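Local coordinates for anti-H(O) lectin 1 (Ulex europaeus, PDB 1FX5), which binds carbohydrate as an L-fucose-specific legume lectin, recognising the O(H) blood group and carrying bound calcium and manganese ions, at residues S19-A24 and G46-Y51; K151-E156 and V196-D201; N159-L164 and Y187-T192; A53-W58 and F233-I238. All blocks are in the same frame, centred on the assembly; numbering follows the deposited sequence.

Interaction 1: residues S19-A24 and G46-Y51. Unlike the reference sequence in segment 19-24: Asn-23 (reference Asp). With NAG (2-acetamido-2-deoxy-beta-D-glucopyranose), chain C.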
loop_
_atom_site.group_PDB
_atom_site.type_symbol
_atom_site.label_atom_id
_atom_site.label_comp_id
_atom_site.label_asym_id
_atom_site.label_seq_id
_atom_site.Cartn_x
_atom_site.Cartn_y
_atom_site.Cartn_z
ATOM N N SER A 19 5.084 -9.028 2.035
ATOM C CA SER A 19 4.527 -10.373 2.075
ATOM C C SER A 19 5.683 -11.315 1.665
ATOM O O SER A 19 6.370 -11.052 0.664
ATOM C CB SER A 19 3.360 -10.426 1.085
ATOM O OG SER A 19 2.809 -11.720 0.997
ATOM N N PHE A 20 5.921 -12.390 2.417
ATOM C CA PHE A 20 7.017 -13.304 2.070
ATOM C C PHE A 20 6.592 -14.703 1.672
ATOM O O PHE A 20 5.603 -15.231 2.194
ATOM C CB PHE A 20 7.983 -13.489 3.248
ATOM C CG PHE A 20 8.512 -12.224 3.799
ATOM C CD1 PHE A 20 7.849 -11.579 4.840
ATOM C CD2 PHE A 20 9.637 -11.636 3.248
ATOM C CE1 PHE A 20 8.303 -10.361 5.313
ATOM C CE2 PHE A 20 10.103 -10.414 3.710
ATOM C CZ PHE A 20 9.433 -9.771 4.745
ATOM N N GLN A 21 7.416 -15.339 0.833
ATOM C CA GLN A 21 7.191 -16.710 0.348
ATOM C C GLN A 21 8.567 -17.369 0.240
ATOM O O GLN A 21 9.549 -16.705 -0.122
ATOM C CB GLN A 21 6.540 -16.737 -1.030
ATOM C CG GLN A 21 5.063 -16.500 -1.055
ATOM C CD GLN A 21 4.576 -16.291 -2.468
ATOM O OE1 GLN A 21 3.710 -17.006 -2.953
ATOM N NE2 GLN A 21 5.137 -15.304 -3.140
ATOM N N GLY A 22 8.650 -18.663 0.536
ATOM C CA GLY A 22 9.928 -19.345 0.451
ATOM C C GLY A 22 10.845 -18.922 1.581
ATOM O O GLY A 22 10.373 -18.602 2.678
ATOM N N ASN A 23 12.133 -18.789 1.300
ATOM C CA ASN A 23 13.055 -18.400 2.346
ATOM C C ASN A 23 13.607 -16.989 2.349
ATOM O O ASN A 23 14.795 -16.793 2.594
ATOM C CB ASN A 23 14.166 -19.456 2.458
ATOM C CG ASN A 23 13.648 -20.763 3.058
ATOM O OD1 ASN A 23 13.206 -20.765 4.216
ATOM N ND2 ASN A 23 13.602 -21.840 2.274
ATOM N N ALA A 24 12.751 -16.001 2.092
ATOM C CA ALA A 24 13.159 -14.588 2.075
ATOM C C ALA A 24 12.739 -13.939 3.416
ATOM O O ALA A 24 11.777 -14.399 4.042
ATOM C CB ALA A 24 12.482 -13.862 0.909
ATOM N N GLY A 46 15.120 -20.846 -2.783
ATOM C CA GLY A 46 14.908 -19.430 -3.051
ATOM C C GLY A 46 13.808 -18.756 -2.225
ATOM O O GLY A 46 13.222 -19.396 -1.333
ATOM N N GLY A 47 13.536 -17.470 -2.495
ATOM C CA GLY A 47 12.502 -16.745 -1.760
ATOM C C GLY A 47 11.896 -15.620 -2.580
ATOM O O GLY A 47 12.440 -15.287 -3.627
ATOM N N ILE A 48 10.767 -15.066 -2.126
ATOM C CA ILE A 48 10.058 -13.969 -2.792
ATOM C C ILE A 48 9.520 -12.951 -1.766
ATOM O O ILE A 48 9.068 -13.329 -0.680
ATOM C CB ILE A 48 8.824 -14.507 -3.597
ATOM C CG1 ILE A 48 9.270 -15.261 -4.859
ATOM C CG2 ILE A 48 7.860 -13.362 -3.945
ATOM C CD1 ILE A 48 8.088 -15.876 -5.640
ATOM N N ALA A 49 9.535 -11.672 -2.118
ATOM C CA ALA A 49 9.036 -10.627 -1.226
ATOM C C ALA A 49 8.297 -9.593 -2.082
ATOM O O ALA A 49 8.838 -9.111 -3.074
ATOM C CB ALA A 49 10.179 -9.976 -0.462
ATOM N N ARG A 50 7.071 -9.254 -1.704
ATOM C CA ARG A 50 6.281 -8.279 -2.462
ATOM C C ARG A 50 5.666 -7.261 -1.546
ATOM O O ARG A 50 5.422 -7.564 -0.370
ATOM C CB ARG A 50 5.082 -8.964 -3.137
ATOM C CG ARG A 50 5.318 -10.355 -3.657
ATOM C CD ARG A 50 4.065 -10.950 -4.279
ATOM N NE ARG A 50 4.210 -12.387 -4.494
ATOM C CZ ARG A 50 3.697 -13.053 -5.524
ATOM N NH1 ARG A 50 2.997 -12.417 -6.456
ATOM N NH2 ARG A 50 3.901 -14.359 -5.629
ATOM N N TYR A 51 5.381 -6.069 -2.075
ATOM C CA TYR A 51 4.748 -5.025 -1.256
ATOM C C TYR A 51 3.334 -5.624 -1.051
ATOM O O TYR A 51 2.764 -6.231 -1.975
ATOM C CB TYR A 51 4.691 -3.662 -1.982
ATOM C CG TYR A 51 4.130 -2.538 -1.116
ATOM C CD1 TYR A 51 2.977 -1.863 -1.491
ATOM C CD2 TYR A 51 4.745 -2.171 0.094
ATOM C CE1 TYR A 51 2.439 -0.859 -0.693
ATOM C CE2 TYR A 51 4.215 -1.156 0.913
ATOM C CZ TYR A 51 3.057 -0.502 0.504
ATOM O OH TYR A 51 2.498 0.522 1.258
HETATM C C1 NAG C . 12.840 -23.007 2.706
HETATM C C2 NAG C . 12.610 -23.980 1.537
HETATM C C3 NAG C . 11.782 -25.173 2.050
HETATM C C4 NAG C . 12.507 -25.855 3.231
HETATM C C5 NAG C . 12.830 -24.810 4.322
HETATM C C6 NAG C . 13.722 -25.370 5.427
HETATM C C7 NAG C . 12.600 -22.840 -0.620
HETATM C C8 NAG C . 11.753 -22.222 -1.724
HETATM N N2 NAG C . 11.924 -23.350 0.415
HETATM O O3 NAG C . 11.575 -26.113 0.970
HETATM O O4 NAG C . 11.662 -26.892 3.796
HETATM O O5 NAG C . 13.542 -23.680 3.764
HETATM O O6 NAG C . 14.841 -26.066 4.882
HETATM O O7 NAG C . 13.829 -22.802 -0.670
HETATM O O HOH W 1 5.384 -12.814 -1.604
#

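Interaction 2: residues K151-E156 and V196-D201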
loop_
_atom_site.group_PDB
_atom_site.type_symbol
_atom_site.label_atom_id
_atom_site.label_comp_id
_atom_site.label_asym_id
_atom_site.label_seq_id
_atom_site.Cartn_x
_atom_site.Cartn_y
_atom_site.Cartn_z
ATOM N N LYS A 151 12.941 -17.937 -20.774
ATOM C CA LYS A 151 13.801 -17.569 -21.902
ATOM C C LYS A 151 13.492 -16.089 -22.218
ATOM O O LYS A 151 12.333 -15.742 -22.389
ATOM C CB LYS A 151 13.475 -18.438 -23.104
ATOM C CG LYS A 151 14.396 -18.211 -24.282
ATOM C CD LYS A 151 14.038 -19.166 -25.391
ATOM C CE LYS A 151 15.066 -19.146 -26.507
ATOM N NZ LYS A 151 16.399 -19.636 -26.053
ATOM N N SER A 152 14.505 -15.228 -22.246
ATOM C CA SER A 152 14.326 -13.794 -22.525
ATOM C C SER A 152 14.076 -13.394 -23.990
ATOM O O SER A 152 14.505 -14.102 -24.915
ATOM C CB SER A 152 15.585 -13.030 -22.073
ATOM O OG SER A 152 16.003 -13.366 -20.758
ATOM N N ILE A 153 13.393 -12.267 -24.223
ATOM C CA ILE A 153 13.164 -11.835 -25.603
ATOM C C ILE A 153 14.388 -10.956 -25.982
ATOM O O ILE A 153 14.699 -10.776 -27.165
ATOM C CB ILE A 153 11.851 -11.016 -25.837
ATOM C CG1 ILE A 153 11.704 -9.924 -24.802
ATOM C CG2 ILE A 153 10.645 -11.936 -25.926
ATOM C CD1 ILE A 153 10.655 -8.959 -25.186
ATOM N N ASN A 154 15.045 -10.381 -24.975
ATOM C CA ASN A 154 16.220 -9.544 -25.173
ATOM C C ASN A 154 17.088 -9.664 -23.921
ATOM O O ASN A 154 16.567 -9.788 -22.809
ATOM C CB ASN A 154 15.872 -8.087 -25.437
ATOM C CG ASN A 154 17.083 -7.297 -25.919
ATOM O OD1 ASN A 154 18.066 -7.891 -26.329
ATOM N ND2 ASN A 154 17.025 -5.982 -25.872
ATOM N N ALA A 155 18.404 -9.647 -24.099
ATOM C CA ALA A 155 19.348 -9.764 -22.977
ATOM C C ALA A 155 20.682 -9.091 -23.309
ATOM O O ALA A 155 21.030 -8.986 -24.481
ATOM C CB ALA A 155 19.600 -11.254 -22.666
ATOM N N GLU A 156 21.397 -8.595 -22.295
ATOM C CA GLU A 156 22.692 -7.953 -22.526
ATOM C C GLU A 156 23.720 -8.567 -21.583
ATOM O O GLU A 156 23.405 -8.902 -20.425
ATOM C CB GLU A 156 22.637 -6.431 -22.302
ATOM C CG GLU A 156 21.641 -5.655 -23.206
ATOM C CD GLU A 156 22.094 -5.483 -24.669
ATOM O OE1 GLU A 156 23.309 -5.552 -24.958
ATOM O OE2 GLU A 156 21.224 -5.266 -25.538
ATOM N N VAL A 196 19.326 -2.697 -20.675
ATOM C CA VAL A 196 18.597 -3.552 -21.590
ATOM C C VAL A 196 17.221 -2.918 -21.724
ATOM O O VAL A 196 16.643 -2.431 -20.727
ATOM C CB VAL A 196 18.521 -4.998 -21.075
ATOM C CG1 VAL A 196 17.717 -5.078 -19.774
ATOM C CG2 VAL A 196 17.951 -5.880 -22.162
ATOM N N THR A 197 16.689 -2.949 -22.944
ATOM C CA THR A 197 15.386 -2.361 -23.232
ATOM C C THR A 197 14.519 -3.208 -24.120
ATOM O O THR A 197 15.033 -3.999 -24.919
ATOM C CB THR A 197 15.595 -1.044 -24.055
ATOM O OG1 THR A 197 16.407 -0.129 -23.323
ATOM C CG2 THR A 197 14.310 -0.372 -24.354
ATOM N N SER A 198 13.209 -3.006 -24.007
ATOM C CA SER A 198 12.237 -3.713 -24.820
ATOM C C SER A 198 10.911 -2.952 -24.906
ATOM O O SER A 198 10.617 -2.087 -24.067
ATOM C CB SER A 198 11.994 -5.144 -24.389
ATOM O OG SER A 198 11.481 -5.846 -25.528
ATOM N N ILE A 199 10.130 -3.252 -25.947
ATOM C CA ILE A 199 8.840 -2.609 -26.158
ATOM C C ILE A 199 7.803 -3.710 -26.044
ATOM O O ILE A 199 7.773 -4.639 -26.856
ATOM C CB ILE A 199 8.808 -1.867 -27.512
ATOM C CG1 ILE A 199 9.979 -0.871 -27.535
ATOM C CG2 ILE A 199 7.461 -1.161 -27.696
ATOM C CD1 ILE A 199 10.005 0.124 -28.651
ATOM N N VAL A 200 6.999 -3.629 -24.983
ATOM C CA VAL A 200 5.971 -4.615 -24.720
ATOM C C VAL A 200 4.694 -3.967 -24.157
ATOM O O VAL A 200 4.739 -3.101 -23.278
ATOM C CB VAL A 200 6.554 -5.743 -23.788
ATOM C CG1 VAL A 200 7.319 -5.142 -22.643
ATOM C CG2 VAL A 200 5.452 -6.634 -23.222
ATOM N N ASP A 201 3.568 -4.364 -24.727
ATOM C CA ASP A 201 2.254 -3.865 -24.344
ATOM C C ASP A 201 1.738 -4.611 -23.112
ATOM O O ASP A 201 1.131 -5.684 -23.223
ATOM C CB ASP A 201 1.297 -4.040 -25.528
ATOM C CG ASP A 201 -0.050 -3.373 -25.311
ATOM O OD1 ASP A 201 -0.869 -3.407 -26.258
ATOM O OD2 ASP A 201 -0.307 -2.830 -24.210
HETATM O O HOH W 2 18.910 -3.464 -25.154
#

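Interaction 3: residues N159-L164 and Y187-T192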
loop_
_atom_site.group_PDB
_atom_site.type_symbol
_atom_site.label_atom_id
_atom_site.label_comp_id
_atom_site.label_asym_id
_atom_site.label_seq_id
_atom_site.Cartn_x
_atom_site.Cartn_y
_atom_site.Cartn_z
ATOM N N ASN A 159 29.025 -8.384 -16.542
ATOM C CA ASN A 159 30.187 -8.926 -15.838
ATOM C C ASN A 159 29.897 -8.720 -14.347
ATOM O O ASN A 159 30.210 -7.666 -13.778
ATOM C CB ASN A 159 31.459 -8.199 -16.255
ATOM C CG ASN A 159 31.799 -8.428 -17.720
ATOM O OD1 ASN A 159 32.107 -7.490 -18.444
ATOM N ND2 ASN A 159 31.707 -9.676 -18.172
ATOM N N LYS A 160 29.253 -9.723 -13.750
ATOM C CA LYS A 160 28.867 -9.724 -12.332
ATOM C C LYS A 160 30.016 -9.517 -11.333
ATOM O O LYS A 160 31.126 -9.990 -11.551
ATOM C CB LYS A 160 28.078 -11.021 -12.009
ATOM C CG LYS A 160 28.822 -12.319 -12.390
ATOM C CD LYS A 160 28.059 -13.569 -11.988
ATOM C CE LYS A 160 28.976 -14.788 -12.002
ATOM N NZ LYS A 160 28.297 -16.033 -11.568
ATOM N N ARG A 161 29.717 -8.836 -10.226
ATOM C CA ARG A 161 30.680 -8.548 -9.171
ATOM C C ARG A 161 30.019 -8.969 -7.860
ATOM O O ARG A 161 28.808 -8.794 -7.718
ATOM C CB ARG A 161 30.980 -7.046 -9.123
ATOM C CG ARG A 161 31.665 -6.492 -10.356
ATOM C CD ARG A 161 32.048 -5.027 -10.189
ATOM N NE ARG A 161 32.677 -4.515 -11.410
ATOM C CZ ARG A 161 32.905 -3.234 -11.689
ATOM N NH1 ARG A 161 32.569 -2.281 -10.838
ATOM N NH2 ARG A 161 33.456 -2.911 -12.858
ATOM N N TYR A 162 30.791 -9.507 -6.912
ATOM C CA TYR A 162 30.254 -9.942 -5.624
ATOM C C TYR A 162 30.884 -9.152 -4.479
ATOM O O TYR A 162 31.942 -8.562 -4.663
ATOM C CB TYR A 162 30.541 -11.432 -5.400
ATOM C CG TYR A 162 29.690 -12.374 -6.207
ATOM C CD1 TYR A 162 29.943 -12.580 -7.557
ATOM C CD2 TYR A 162 28.586 -13.005 -5.637
ATOM C CE1 TYR A 162 29.111 -13.377 -8.324
ATOM C CE2 TYR A 162 27.747 -13.808 -6.391
ATOM C CZ TYR A 162 28.009 -13.982 -7.732
ATOM O OH TYR A 162 27.148 -14.720 -8.502
ATOM N N GLY A 163 30.233 -9.144 -3.308
ATOM C CA GLY A 163 30.761 -8.426 -2.152
ATOM C C GLY A 163 30.096 -7.109 -1.800
ATOM O O GLY A 163 29.574 -6.414 -2.677
ATOM N N LEU A 164 30.162 -6.729 -0.523
ATOM C CA LEU A 164 29.553 -5.478 -0.060
ATOM C C LEU A 164 30.222 -4.247 -0.674
ATOM O O LEU A 164 29.608 -3.189 -0.823
ATOM C CB LEU A 164 29.582 -5.382 1.471
ATOM C CG LEU A 164 28.297 -4.906 2.184
ATOM C CD1 LEU A 164 28.690 -4.277 3.530
ATOM C CD2 LEU A 164 27.479 -3.882 1.360
ATOM N N TYR A 187 27.598 0.389 -11.327
ATOM C CA TYR A 187 28.489 0.099 -10.192
ATOM C C TYR A 187 29.135 1.471 -9.941
ATOM O O TYR A 187 29.950 1.931 -10.741
ATOM C CB TYR A 187 29.554 -0.946 -10.561
ATOM C CG TYR A 187 29.036 -2.372 -10.615
ATOM C CD1 TYR A 187 28.676 -3.053 -9.459
ATOM C CD2 TYR A 187 28.923 -3.040 -11.821
ATOM C CE1 TYR A 187 28.219 -4.378 -9.507
ATOM C CE2 TYR A 187 28.469 -4.348 -11.883
ATOM C CZ TYR A 187 28.119 -5.010 -10.728
ATOM O OH TYR A 187 27.691 -6.310 -10.818
ATOM N N PRO A 188 28.721 2.171 -8.873
ATOM C CA PRO A 188 29.253 3.492 -8.537
ATOM C C PRO A 188 30.766 3.605 -8.323
ATOM O O PRO A 188 31.329 4.690 -8.491
ATOM C CB PRO A 188 28.465 3.874 -7.285
ATOM C CG PRO A 188 28.132 2.551 -6.674
ATOM C CD PRO A 188 27.733 1.737 -7.868
ATOM N N SER A 189 31.427 2.489 -8.015
ATOM C CA SER A 189 32.871 2.489 -7.788
ATOM C C SER A 189 33.683 2.937 -9.000
ATOM O O SER A 189 34.684 3.658 -8.863
ATOM C CB SER A 189 33.351 1.105 -7.373
ATOM O OG SER A 189 33.342 0.234 -8.486
ATOM N N ASP A 190 33.270 2.499 -10.183
ATOM C CA ASP A 190 33.988 2.874 -11.399
ATOM C C ASP A 190 33.073 3.378 -12.494
ATOM O O ASP A 190 33.516 3.592 -13.611
ATOM C CB ASP A 190 34.871 1.722 -11.914
ATOM C CG ASP A 190 34.059 0.520 -12.415
ATOM O OD1 ASP A 190 34.684 -0.338 -13.090
ATOM O OD2 ASP A 190 32.832 0.425 -12.131
ATOM N N GLN A 191 31.790 3.531 -12.176
ATOM C CA GLN A 191 30.808 4.019 -13.137
ATOM C C GLN A 191 30.449 3.054 -14.285
ATOM O O GLN A 191 29.934 3.497 -15.315
ATOM C CB GLN A 191 31.279 5.369 -13.695
ATOM C CG GLN A 191 30.246 6.461 -13.747
ATOM C CD GLN A 191 29.993 7.123 -12.409
ATOM O OE1 GLN A 191 29.425 6.509 -11.497
ATOM N NE2 GLN A 191 30.363 8.399 -12.298
ATOM N N THR A 192 30.768 1.764 -14.146
ATOM C CA THR A 192 30.446 0.769 -15.181
ATOM C C THR A 192 28.910 0.691 -15.185
ATOM O O THR A 192 28.285 0.426 -14.151
ATOM C CB THR A 192 30.990 -0.615 -14.816
ATOM O OG1 THR A 192 32.409 -0.628 -14.969
ATOM C CG2 THR A 192 30.361 -1.703 -15.683
HETATM O O HOH W 3 26.637 -7.284 -8.704
HETATM O O HOH W 4 31.912 -2.038 -8.049
#

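Interaction 4: residues A53-W58 and F233-I238. Unlike the reference sequence in segment 233-238: Thr-236 (reference Asn), Phe-237 (reference Leu).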
loop_
_atom_site.group_PDB
_atom_site.type_symbol
_atom_site.label_atom_id
_atom_site.label_comp_id
_atom_site.label_asym_id
_atom_site.label_seq_id
_atom_site.Cartn_x
_atom_site.Cartn_y
_atom_site.Cartn_z
ATOM N N ALA A 53 0.220 -4.324 -0.837
ATOM C CA ALA A 53 -0.914 -3.817 -1.606
ATOM C C ALA A 53 -0.742 -3.990 -3.129
ATOM O O ALA A 53 0.323 -3.683 -3.658
ATOM C CB ALA A 53 -1.107 -2.325 -1.304
ATOM N N PRO A 54 -1.792 -4.463 -3.844
ATOM C CA PRO A 54 -1.701 -4.631 -5.304
ATOM C C PRO A 54 -1.663 -3.237 -5.972
ATOM O O PRO A 54 -2.151 -2.239 -5.410
ATOM C CB PRO A 54 -2.993 -5.372 -5.659
ATOM C CG PRO A 54 -3.342 -6.106 -4.397
ATOM C CD PRO A 54 -3.023 -5.089 -3.322
ATOM N N ILE A 55 -1.079 -3.183 -7.165
ATOM C CA ILE A 55 -0.950 -1.960 -7.937
ATOM C C ILE A 55 -1.912 -2.040 -9.112
ATOM O O ILE A 55 -2.051 -3.101 -9.736
ATOM C CB ILE A 55 0.487 -1.851 -8.537
ATOM C CG1 ILE A 55 1.552 -2.157 -7.478
ATOM C CG2 ILE A 55 0.735 -0.478 -9.113
ATOM C CD1 ILE A 55 1.633 -1.171 -6.356
ATOM N N HIS A 56 -2.573 -0.924 -9.405
ATOM C CA HIS A 56 -3.525 -0.822 -10.509
ATOM C C HIS A 56 -2.620 -0.484 -11.693
ATOM O O HIS A 56 -2.183 0.660 -11.819
ATOM C CB HIS A 56 -4.501 0.329 -10.241
ATOM C CG HIS A 56 -5.776 0.261 -11.034
ATOM N ND1 HIS A 56 -6.094 -0.813 -11.852
ATOM C CD2 HIS A 56 -6.809 1.123 -11.127
ATOM C CE1 HIS A 56 -7.274 -0.599 -12.410
ATOM N NE2 HIS A 56 -7.734 0.566 -11.991
ATOM N N ILE A 57 -2.309 -1.464 -12.537
ATOM C CA ILE A 57 -1.432 -1.201 -13.670
ATOM C C ILE A 57 -2.126 -0.683 -14.928
ATOM O O ILE A 57 -1.544 0.080 -15.698
ATOM C CB ILE A 57 -0.473 -2.386 -13.920
ATOM C CG1 ILE A 57 0.786 -1.907 -14.648
ATOM C CG2 ILE A 57 -1.138 -3.446 -14.741
ATOM C CD1 ILE A 57 1.697 -1.042 -13.807
ATOM N N TRP A 58 -3.327 -1.155 -15.200
ATOM C CA TRP A 58 -4.032 -0.659 -16.368
ATOM C C TRP A 58 -5.511 -0.655 -16.024
ATOM O O TRP A 58 -5.941 -1.346 -15.094
ATOM C CB TRP A 58 -3.668 -1.353 -17.687
ATOM C CG TRP A 58 -4.049 -2.766 -17.808
ATOM C CD1 TRP A 58 -3.320 -3.843 -17.417
ATOM C CD2 TRP A 58 -5.225 -3.279 -18.436
ATOM N NE1 TRP A 58 -3.961 -4.999 -17.772
ATOM C CE2 TRP A 58 -5.128 -4.685 -18.396
ATOM C CE3 TRP A 58 -6.337 -2.688 -19.035
ATOM C CZ2 TRP A 58 -6.116 -5.514 -18.942
ATOM C CZ3 TRP A 58 -7.311 -3.509 -19.578
ATOM C CH2 TRP A 58 -7.194 -4.912 -19.526
ATOM N N PHE A 233 9.566 3.221 -5.185
ATOM C CA PHE A 233 8.640 2.872 -6.263
ATOM C C PHE A 233 7.526 3.883 -6.413
ATOM O O PHE A 233 6.937 4.315 -5.417
ATOM C CB PHE A 233 7.987 1.513 -5.973
ATOM C CG PHE A 233 6.971 1.085 -7.004
ATOM C CD1 PHE A 233 7.354 0.315 -8.094
ATOM C CD2 PHE A 233 5.629 1.459 -6.887
ATOM C CE1 PHE A 233 6.417 -0.082 -9.067
ATOM C CE2 PHE A 233 4.686 1.069 -7.848
ATOM C CZ PHE A 233 5.086 0.296 -8.944
ATOM N N THR A 234 7.180 4.203 -7.657
ATOM C CA THR A 234 6.118 5.148 -7.925
ATOM C C THR A 234 5.430 4.855 -9.263
ATOM O O THR A 234 6.105 4.561 -10.274
ATOM C CB THR A 234 6.631 6.616 -7.864
ATOM O OG1 THR A 234 5.614 7.511 -8.320
ATOM C CG2 THR A 234 7.791 6.803 -8.759
ATOM N N SER A 235 4.093 4.816 -9.248
ATOM C CA SER A 235 3.313 4.564 -10.462
ATOM C C SER A 235 2.233 5.619 -10.541
ATOM O O SER A 235 1.721 6.100 -9.502
ATOM C CB SER A 235 2.677 3.180 -10.497
ATOM O OG SER A 235 1.784 3.001 -9.418
ATOM N N THR A 236 1.859 5.947 -11.774
ATOM C CA THR A 236 0.838 6.948 -12.015
ATOM C C THR A 236 0.250 6.776 -13.423
ATOM O O THR A 236 0.895 6.203 -14.318
ATOM C CB THR A 236 1.461 8.366 -11.910
ATOM O OG1 THR A 236 0.449 9.360 -12.078
ATOM C CG2 THR A 236 2.491 8.583 -13.003
ATOM N N PHE A 237 -1.001 7.208 -13.585
ATOM C CA PHE A 237 -1.699 7.140 -14.870
ATOM C C PHE A 237 -1.586 8.546 -15.492
ATOM O O PHE A 237 -1.712 8.735 -16.704
ATOM C CB PHE A 237 -3.176 6.834 -14.670
ATOM C CG PHE A 237 -3.481 5.395 -14.477
ATOM C CD1 PHE A 237 -3.693 4.572 -15.568
ATOM C CD2 PHE A 237 -3.612 4.872 -13.217
ATOM C CE1 PHE A 237 -4.051 3.250 -15.395
ATOM C CE2 PHE A 237 -3.965 3.558 -13.037
ATOM C CZ PHE A 237 -4.184 2.741 -14.125
ATOM N N ILE A 238 -1.330 9.530 -14.644
ATOM C CA ILE A 238 -1.211 10.895 -15.085
ATOM C C ILE A 238 0.268 11.297 -15.255
ATOM O O ILE A 238 0.827 12.104 -14.504
ATOM C CB ILE A 238 -2.131 11.800 -14.146
ATOM C CG1 ILE A 238 -3.050 12.686 -14.995
ATOM C CG2 ILE A 238 -1.342 12.589 -13.104
ATOM C CD1 ILE A 238 -3.862 11.927 -16.033
HETATM O O HOH W 5 -1.018 3.297 -10.445
#

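Interaction 1: residues S19-A24 and G46-Y51
Gln-21, Ile-48 and Arg-50 send their side chains to one face of an antiparallel ladder, whereas Phe-20 and Ala-49 point to the other. On the first face CB of Gln-21 lies 4.1 Å from CB of Ile-48. The extended glutamine chain runs on from there and crosses obliquely over to Arg-50, its amide plane turned 49° from the guanidinium. A water accepts from Arg-50 NE at 3.1 Å and donates to Ser-19 O, tying the arginine back to the neighbouring strand, while Ser-211 and Ser-98 take up its terminal nitrogens. On the second face the contact is lighter: the ring of Phe-20 approaches Ala-49 obliquely, CD2 to CB 4.1 Å, a light apolar contact, and both side chains also touch Leu-32 of strand 32-33.

Backbone bonds pair Ser-19 with Arg-50 and Gln-21 with Ile-48. The ladder then ends at Gly-22, whose positive phi of 72° is one that glycine tolerates easily, and the chain turns so that Asn-23 N donates to Gly-46 O at 2.9 Å with an almost straight N-H (174°). Asn-23 ND2 is bonded covalently to C1 of an N-acetylglucosamine, and that sugar's O7 accepts from Gly-46 N at 3.2 Å, so the neighbouring strand also steadies the glycan. This is an antiparallel strand pair of the legume lectin sandwich, with an N-glycosylation site at its end.

Interaction 2: residues K151-E156 and V196-D201
Asn-154 and Thr-197 meet where the edge strands of the two sheets of the legume lectin sandwich come together, strand 154-157 from one sheet and strand 192-199 from the other. The short segments run antiparallel (168°), but their axes stay 6.8 Å apart, so side chains rather than a backbone ladder bridge the gap. Asparagine suits this task because its amide can reach a distant carbonyl: ND2 of Asn-154 donates to Thr-197 O at 3.0 Å, with the acceptor lying in the amide plane. CG stands anti to the backbone N (chi1 -168°) on a side chain that already points toward strand 192-199.

A water fills in beside this bond. It donates to Glu-156 OE2 at 3.0 Å, accepts from Thr-197 N at 3.2 Å and takes a weak bond from Asn-154 ND2. The carboxylate thus joins a small polar cluster across the edge of the sandwich, while the aliphatic part of the same glutamate packs on valine, CG of Glu-156 lying 3.8 Å from CB of Val-196. Val-196 itself is buried, also touching Ile-143 and Ala-183, as befits a branched apolar residue that faces inward. At the other end CD1 of Ile-153 comes to 3.2 Å from OG of Ser-198, a tight contact of a methyl with a hydroxyl. Ala-155 points away from strand 192-199 and rests on His-142, a ligand of the manganese ion.

Interaction 3: residues N159-L164 and Y187-T192
Arg-161 and Tyr-187 sit on two loops whose backbones keep well apart, their CA atoms 9.0 Å from each other, so long side chains must span the gap. The second loop is a tight turn closed by a bond from Tyr-187 N to Thr-192 O. Arg-161, extended from CG to NE, lays its aliphatic part over the tyrosine ring: CD stands 3.8 Å from the centroid, almost exactly on the ring normal. Farther out the guanidinium lies nearly flat on the ring (planes 24° apart) as an off-centre cation-pi contact. Its tip then meets Asp-190 end-on, NH2 to OD1 2.9 Å and NH1 to OD2 3.0 Å. Asp-190 OD2 is gripped a second time, by Thr-192 N at 3.2 Å from the opposite face of the carboxylate. That bond makes an Asx turn, which fixes the acid for the arginine. Tyr-187 OH is held by Trp-158 NE1. Thus a salt bridge and a stacked arginine fasten a beta-hairpin turn of the lectin sandwich to the loop leading into strand 168-175.

Interaction 4: residues A53-W58 and F233-I238
Phe-237 reaches His-56 because its chi1 of -82° sets CG beside the backbone N, on a side from which the ring can extend toward segment 53-58. Its rim points at one face of the imidazole: the pair is T-shaped, with ring centroids 5.6 Å apart and planes at 72°, and the tip carbon CZ stands over the histidine face, displaced toward the rim. The same ring also touches the backbone, CE2 lying 3.6 Å from His-56 O, with Trp-58 CA at its edge, 4.0 Å from CE1. A broad flat phenylalanine can touch all of these at once, and His-56 is further stacked on Trp-209.

Nearer the middle of the contact, Ile-55 uses its two branches separately. CG2, anti to the backbone N, lies 3.6 Å from Ser-235 OG, while CD1 meets the ring of Phe-233 at CE2, 4.1 Å away; the two side chains slide past each other in opposite directions. Such branched and aromatic groups suit a buried layer. Ser-235 is the polar exception: its OG donates to a water at 3.0 Å that in turn donates to His-56 O, so the hydroxyl is satisfied within the apolar interior. Around Phe-237 the chain makes an ST turn, Ile-238 N donating to Thr-236 OG1, as strand 224-236 ends. This is face-to-face packing between strands of the two sheets of the legume lectin sandwich, near the C-terminal end of the chain.

Overall arrangement
Following the chain from the N terminus, interaction 1 closes first, a short loop that pairs strand 18-22 with strand 44-59. The same long strand then runs on into segment 53-58, where interaction 4 begins; its partner comes only at residues 233-238, so interaction 4 spans most of the chain. Within that span lies interaction 2, joining strand 154-157 to strand 192-199, and interaction 3 lies within interaction 2 in turn, between the loop at 159-164 and the hairpin turn at 187-192. Nothing crosses. Interaction 1 works within one sheet, interactions 2 and 4 join the two sheets at an edge and across the interior, and interaction 3 ties loops on the surface.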